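Local coordinates for armadillo repeat protein arm00016 (Synthetic construct, PDB 4D4E) that was computationally designed for modular recognition of peptides, at residues V60-D65 and K72-A77. Sequence-based numbering, arbitrary orientation.
Sequences VKLLDD and KNAVAA
Against one face of the Ala74-Val75 peptide plane lies the CD2 methyl of Leu63, 3.8 Å from Val75 N and almost directly above that nitrogen. This peptide is the one flat group touched across the contact, which is otherwise aliphatic: a worked example, in an armadillo repeat array, of a turn between two successive helices packing back on the second through leucine, alanine and valine side chains. The chain leaves helix 56-61, tightens into a 3-10 turn over Leu62 to Asp64, and returns as helix 68-81, so that the turn packs against the side of the second helix. Two backbone bonds shape this exit: Leu63 N to Val60 O, and Asp65 N to Leu62 O, each 3.1 Å long.

Leu62 and Leu63 divide the work. Leu62 meets the helix at its root, CB to CB with Ala74 at 3.7 Å, while its side chain also touches Leu29 and Leu33 of helix 26-40. Leu63 starts out alongside the helix but reaches it with its end: chi1 of -55° sets CG anti to the carbonyl carbon, and with CD1 extended away from CA (chi2 -177°) it is CD2 that comes near Ala74 CB, 3.9 Å away. The small Ala74 methyl thus touches both leucines.

Beside it, the side chains of Leu63 and Val75 cross at about a right angle, and both also touch Leu104, which ties the pair to the following part of the array. All four touching residues are buried. Packing is tightest where Leu63 CD2 presses on Val75 CG2 at 3.4 Å, closer than usual van der Waals contact.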
ATOM      1  N   VAL A  60      16.758  -2.682   0.090  1.00 28.53           N
ATOM      2  CA  VAL A  60      15.979  -3.876  -0.307  1.00 26.96           C
ATOM      3  C   VAL A  60      16.612  -5.170   0.246  1.00 28.78           C
ATOM      4  O   VAL A  60      15.900  -6.124   0.586  1.00 27.46           O
ATOM      5  CB  VAL A  60      15.901  -3.982  -1.866  1.00 27.80           C
ATOM      6  CG1 VAL A  60      15.234  -5.285  -2.301  1.00 29.29           C
ATOM      7  CG2 VAL A  60      15.134  -2.800  -2.434  1.00 25.30           C
ATOM      8  N   LYS A  61      17.947  -5.229   0.256  1.00 25.55           N
ATOM      9  CA  LYS A  61      18.634  -6.402   0.721  1.00 30.93           C
ATOM     10  C   LYS A  61      18.465  -6.613   2.228  1.00 29.28           C
ATOM     11  O   LYS A  61      18.563  -7.753   2.690  1.00 31.28           O
ATOM     12  CB  LYS A  61      20.108  -6.342   0.353  1.00 37.11           C
ATOM     13  CG  LYS A  61      20.838  -7.638   0.607  1.00 50.23           C
ATOM     14  CD  LYS A  61      22.278  -7.343   0.993  1.00 54.24           C
ATOM     15  CE  LYS A  61      22.850  -8.406   1.924  1.00 50.23           C
ATOM     16  NZ  LYS A  61      23.967  -7.747   2.635  1.00 53.20           N
ATOM     17  N   LEU A  62      18.216  -5.535   2.983  1.00 27.73           N
ATOM     18  CA  LEU A  62      17.900  -5.625   4.421  1.00 28.79           C
ATOM     19  C   LEU A  62      16.550  -6.268   4.734  1.00 29.36           C
ATOM     20  O   LEU A  62      16.296  -6.589   5.899  1.00 30.89           O
ATOM     21  CB  LEU A  62      17.962  -4.227   5.096  1.00 29.90           C
ATOM     22  CG  LEU A  62      19.359  -3.628   5.314  1.00 27.38           C
ATOM     23  CD1 LEU A  62      19.320  -2.227   5.894  1.00 25.75           C
ATOM     24  CD2 LEU A  62      20.226  -4.582   6.162  1.00 27.80           C
ATOM     25  N   LEU A  63      15.696  -6.445   3.710  1.00 29.56           N
ATOM     26  CA  LEU A  63      14.374  -7.034   3.880  1.00 32.89           C
ATOM     27  C   LEU A  63      14.488  -8.522   4.096  1.00 36.56           C
ATOM     28  O   LEU A  63      13.512  -9.159   4.417  1.00 33.03           O
ATOM     29  CB  LEU A  63      13.438  -6.763   2.682  1.00 32.95           C
ATOM     30  CG  LEU A  63      13.232  -5.292   2.284  1.00 31.03           C
ATOM     31  CD1 LEU A  63      12.235  -5.098   1.128  1.00 30.26           C
ATOM     32  CD2 LEU A  63      12.891  -4.443   3.526  1.00 30.52           C
ATOM     33  N   ASP A  64      15.688  -9.060   3.930  1.00 41.48           N
ATOM     34  CA  ASP A  64      15.938 -10.465   4.291  1.00 48.14           C
ATOM     35  C   ASP A  64      16.737 -10.674   5.563  1.00 45.91           C
ATOM     36  O   ASP A  64      17.059 -11.806   5.898  1.00 44.51           O
ATOM     37  CB  ASP A  64      16.633 -11.184   3.162  1.00 48.69           C
ATOM     38  CG  ASP A  64      15.673 -11.768   2.244  1.00 59.78           C
ATOM     39  OD1 ASP A  64      14.766 -12.470   2.759  1.00 64.75           O
ATOM     40  OD2 ASP A  64      15.783 -11.470   1.031  1.00 65.98           O
ATOM     41  N   ASP A  65      17.028  -9.580   6.262  1.00 43.97           N
ATOM     42  CA  ASP A  65      17.835  -9.607   7.475  1.00 40.88           C
ATOM     43  C   ASP A  65      17.292 -10.534   8.567  1.00 38.56           C
ATOM     44  O   ASP A  65      16.082 -10.769   8.636  1.00 39.34           O
ATOM     45  CB  ASP A  65      18.005  -8.202   8.026  1.00 38.93           C
ATOM     46  CG  ASP A  65      19.052  -8.148   9.078  1.00 42.76           C
ATOM     47  OD1 ASP A  65      20.224  -8.040   8.673  1.00 37.38           O
ATOM     48  OD2 ASP A  65      18.708  -8.292  10.294  1.00 41.01           O
ATOM     49  N   LYS A  72      11.746  -4.300   9.853  1.00 24.46           N
ATOM     50  CA  LYS A  72      10.659  -3.342  10.069  1.00 25.78           C
ATOM     51  C   LYS A  72      11.153  -1.929   9.702  1.00 24.14           C
ATOM     52  O   LYS A  72      10.465  -1.215   9.008  1.00 25.01           O
ATOM     53  CB  LYS A  72      10.176  -3.390  11.518  1.00 24.12           C
ATOM     54  CG  LYS A  72       8.968  -2.475  11.811  1.00 27.29           C
ATOM     55  CD  LYS A  72       8.899  -2.127  13.292  1.00 26.51           C
ATOM     56  CE  LYS A  72       9.792  -0.953  13.579  1.00 25.62           C
ATOM     57  NZ  LYS A  72       9.821  -0.662  15.054  1.00 30.13           N
ATOM     58  N   ASN A  73      12.319  -1.547  10.187  1.00 23.38           N
ATOM     59  CA  ASN A  73      12.819  -0.211   9.942  1.00 24.93           C
ATOM     60  C   ASN A  73      13.257  -0.035   8.475  1.00 25.08           C
ATOM     61  O   ASN A  73      13.120   1.047   7.937  1.00 26.18           O
ATOM     62  CB  ASN A  73      14.005   0.124  10.866  1.00 24.92           C
ATOM     63  CG  ASN A  73      13.599   0.356  12.339  1.00 30.25           C
ATOM     64  OD1 ASN A  73      12.724   1.168  12.614  1.00 32.49           O
ATOM     65  ND2 ASN A  73      14.281  -0.294  13.281  1.00 25.67           N
ATOM     66  N   ALA A  74      13.822  -1.073   7.847  1.00 24.82           N
ATOM     67  CA  ALA A  74      14.184  -0.995   6.393  1.00 27.62           C
ATOM     68  C   ALA A  74      12.908  -0.790   5.528  1.00 25.42           C
ATOM     69  O   ALA A  74      12.901   0.034   4.622  1.00 25.81           O
ATOM     70  CB  ALA A  74      14.941  -2.224   5.941  1.00 21.49           C
ATOM     71  N   VAL A  75      11.854  -1.548   5.841  1.00 26.87           N
ATOM     72  CA  VAL A  75      10.558  -1.443   5.146  1.00 26.63           C
ATOM     73  C   VAL A  75       9.937  -0.029   5.358  1.00 26.08           C
ATOM     74  O   VAL A  75       9.368   0.507   4.419  1.00 27.11           O
ATOM     75  CB  VAL A  75       9.551  -2.537   5.589  1.00 25.98           C
ATOM     76  CG1 VAL A  75       8.225  -2.321   4.915  1.00 31.69           C
ATOM     77  CG2 VAL A  75       9.993  -3.912   5.152  1.00 33.97           C
ATOM     78  N   ALA A  76      10.060   0.550   6.573  1.00 24.75           N
ATOM     79  CA  ALA A  76       9.486   1.869   6.881  1.00 25.02           C
ATOM     80  C   ALA A  76      10.148   2.864   5.965  1.00 26.93           C
ATOM     81  O   ALA A  76       9.513   3.742   5.381  1.00 25.48           O
ATOM     82  CB  ALA A  76       9.655   2.290   8.382  1.00 23.32           C
ATOM     83  N   ALA A  77      11.449   2.716   5.853  1.00 28.19           N
ATOM     84  CA  ALA A  77      12.267   3.632   5.045  1.00 27.26           C
ATOM     85  C   ALA A  77      11.832   3.554   3.545  1.00 26.64           C
ATOM     86  O   ALA A  77      11.594   4.607   2.925  1.00 26.10           O
ATOM     87  CB  ALA A  77      13.737   3.291   5.240  1.00 24.91           C
TER